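Muconate cycloisomerase (Azorhizobium caulinodans, PDB 3MY9) belongs to the enolase superfamily, pairing an N-terminal capping domain with a magnesium-binding TIM-barrel domain. Local coordinates at residues 111-116 and 277-282. Residues are numbered along the deposited sequence; the frame is centred on the assembly and turned at random.
Sequences ALLDIL and GGLMKA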
loop_
_atom_site.group_PDB
_atom_site.type_symbol
_atom_site.label_atom_id
_atom_site.label_comp_id
_atom_site.label_asym_id
_atom_site.label_seq_id
_atom_site.Cartn_x
_atom_site.Cartn_y
_atom_site.Cartn_z
ATOM N N ALA A 111 -41.740 17.802 2.549
ATOM C CA ALA A 111 -42.904 18.658 2.389
ATOM C C ALA A 111 -42.869 19.439 1.068
ATOM O O ALA A 111 -43.888 19.574 0.398
ATOM C CB ALA A 111 -43.012 19.602 3.575
ATOM N N LEU A 112 -41.698 19.943 0.686
ATOM C CA LEU A 112 -41.587 20.713 -0.570
ATOM C C LEU A 112 -41.810 19.818 -1.777
ATOM O O LEU A 112 -42.397 20.255 -2.764
ATOM C CB LEU A 112 -40.216 21.389 -0.711
ATOM C CG LEU A 112 -40.095 22.815 -0.206
ATOM C CD1 LEU A 112 -40.686 22.973 1.177
ATOM C CD2 LEU A 112 -38.614 23.182 -0.233
ATOM N N LEU A 113 -41.313 18.585 -1.704
ATOM C CA LEU A 113 -41.548 17.602 -2.754
ATOM C C LEU A 113 -43.017 17.154 -2.798
ATOM O O LEU A 113 -43.550 16.906 -3.882
ATOM C CB LEU A 113 -40.600 16.398 -2.604
ATOM C CG LEU A 113 -39.105 16.714 -2.704
ATOM C CD1 LEU A 113 -38.185 15.476 -2.520
ATOM C CD2 LEU A 113 -38.795 17.411 -4.039
ATOM N N ASP A 114 -43.671 17.078 -1.629
ATOM C CA ASP A 114 -45.112 16.803 -1.531
ATOM C C ASP A 114 -45.905 17.895 -2.286
ATOM O O ASP A 114 -46.726 17.597 -3.151
ATOM C CB ASP A 114 -45.516 16.753 -0.052
ATOM C CG ASP A 114 -46.880 16.086 0.197
ATOM O OD1 ASP A 114 -47.386 15.307 -0.647
ATOM O OD2 ASP A 114 -47.424 16.321 1.295
ATOM N N ILE A 115 -45.601 19.158 -1.981
ATOM C CA ILE A 115 -46.235 20.289 -2.641
ATOM C C ILE A 115 -45.969 20.287 -4.141
ATOM O O ILE A 115 -46.892 20.368 -4.936
ATOM C CB ILE A 115 -45.757 21.635 -2.074
ATOM C CG1 ILE A 115 -46.240 21.843 -0.637
ATOM C CG2 ILE A 115 -46.266 22.768 -2.928
ATOM C CD1 ILE A 115 -45.787 23.198 -0.051
ATOM N N LEU A 116 -44.698 20.193 -4.520
ATOM C CA LEU A 116 -44.298 20.177 -5.938
ATOM C C LEU A 116 -45.007 19.064 -6.704
ATOM O O LEU A 116 -45.498 19.269 -7.818
ATOM C CB LEU A 116 -42.783 19.995 -6.053
ATOM C CG LEU A 116 -42.170 20.065 -7.445
ATOM C CD1 LEU A 116 -42.526 21.376 -8.154
ATOM C CD2 LEU A 116 -40.625 19.902 -7.334
ATOM N N GLY A 277 -29.339 12.426 5.478
ATOM C CA GLY A 277 -29.748 13.827 5.301
ATOM C C GLY A 277 -30.810 14.074 4.232
ATOM O O GLY A 277 -30.847 15.148 3.630
ATOM N N GLY A 278 -31.649 13.069 3.972
ATOM C CA GLY A 278 -32.798 13.224 3.091
ATOM C C GLY A 278 -32.822 12.353 1.852
ATOM O O GLY A 278 -31.984 11.472 1.668
ATOM N N LEU A 279 -33.808 12.632 1.005
ATOM C CA LEU A 279 -34.148 11.808 -0.141
ATOM C C LEU A 279 -33.144 11.963 -1.280
ATOM O O LEU A 279 -32.692 10.967 -1.824
ATOM C CB LEU A 279 -35.549 12.168 -0.640
ATOM C CG LEU A 279 -36.722 11.987 0.341
ATOM C CD1 LEU A 279 -38.003 12.576 -0.216
ATOM C CD2 LEU A 279 -36.910 10.579 0.628
ATOM N N MET A 280 -32.809 13.202 -1.650
ATOM C CA MET A 280 -31.794 13.432 -2.696
ATOM C C MET A 280 -30.406 12.939 -2.230
ATOM O O MET A 280 -29.681 12.340 -3.006
ATOM C CB MET A 280 -31.750 14.903 -3.151
ATOM C CG MET A 280 -33.016 15.345 -3.977
ATOM S SD MET A 280 -33.022 17.030 -4.729
ATOM C CE MET A 280 -34.781 16.951 -5.126
ATOM N N LYS A 281 -30.050 13.191 -0.976
ATOM C CA LYS A 281 -28.779 12.701 -0.426
ATOM C C LYS A 281 -28.738 11.171 -0.423
ATOM O O LYS A 281 -27.706 10.589 -0.707
ATOM C CB LYS A 281 -28.558 13.195 1.003
ATOM C CG LYS A 281 -28.456 14.714 1.179
ATOM C CD LYS A 281 -27.186 15.269 0.600
ATOM C CE LYS A 281 -26.953 16.703 1.074
ATOM N NZ LYS A 281 -25.546 17.109 0.787
ATOM N N ALA A 282 -29.863 10.515 -0.144
ATOM C CA ALA A 282 -29.897 9.045 -0.209
ATOM C C ALA A 282 -29.652 8.518 -1.634
ATOM O O ALA A 282 -28.991 7.485 -1.822
ATOM C CB ALA A 282 -31.197 8.487 0.353
#
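Leu-113, on helix 102-120 of the N-terminal domain, faces Leu-279 and Met-280 in the first turn of helix 279-292 of the barrel domain, and the closest CA pair, Leu-113 CA and Leu-279 CA, is 9.8 Å apart. Side chains alone bridge that separation. The two leucines reach out from opposite sides and run alongside in opposite senses, so that one methyl of each meets the other, Leu-113 CD1 lying 3.7 Å from Leu-279 CD1. The second branch of Leu-113 serves the neighbouring residue: its CD2 comes to 4.2 Å from Met-280 CE, a looser touch. Met-280 does not set out straight at the opposite helix; its chain runs extended beyond CG (chi2 -174°, chi3 -168°), which carries the terminal methyl back to Leu-113. The fork of Leu-113 thus divides its two methyls between consecutive residues of one helical turn. Gly-278 is the N-cap of that turn, its carbonyl O accepting the bond from Ala-282 N at 2.9 Å. Leu-279 N hydrogen-bonds to Glu-109 OE1 and Met-280 N to Glu-109 OE2, so the carboxylate, one turn before Leu-113 on its helix, takes both amides at the start of helix 279-292. Val-87 and Val-124 also pack on Leu-113, Leu-314 of helix 305-316 lies against Leu-279, and Gly-129 of the second subunit touches Met-280. No hydrogen bond joins 111-116 to 277-282 directly; the contact is a small apolar patch of three side chains, burying 117 Å² in all, beside the polar Glu-109 link between the same two helices. The patch itself probably rests on dispersion and the exclusion of water, while the directional part of this interdomain joint comes from the two Glu-109 hydrogen bonds.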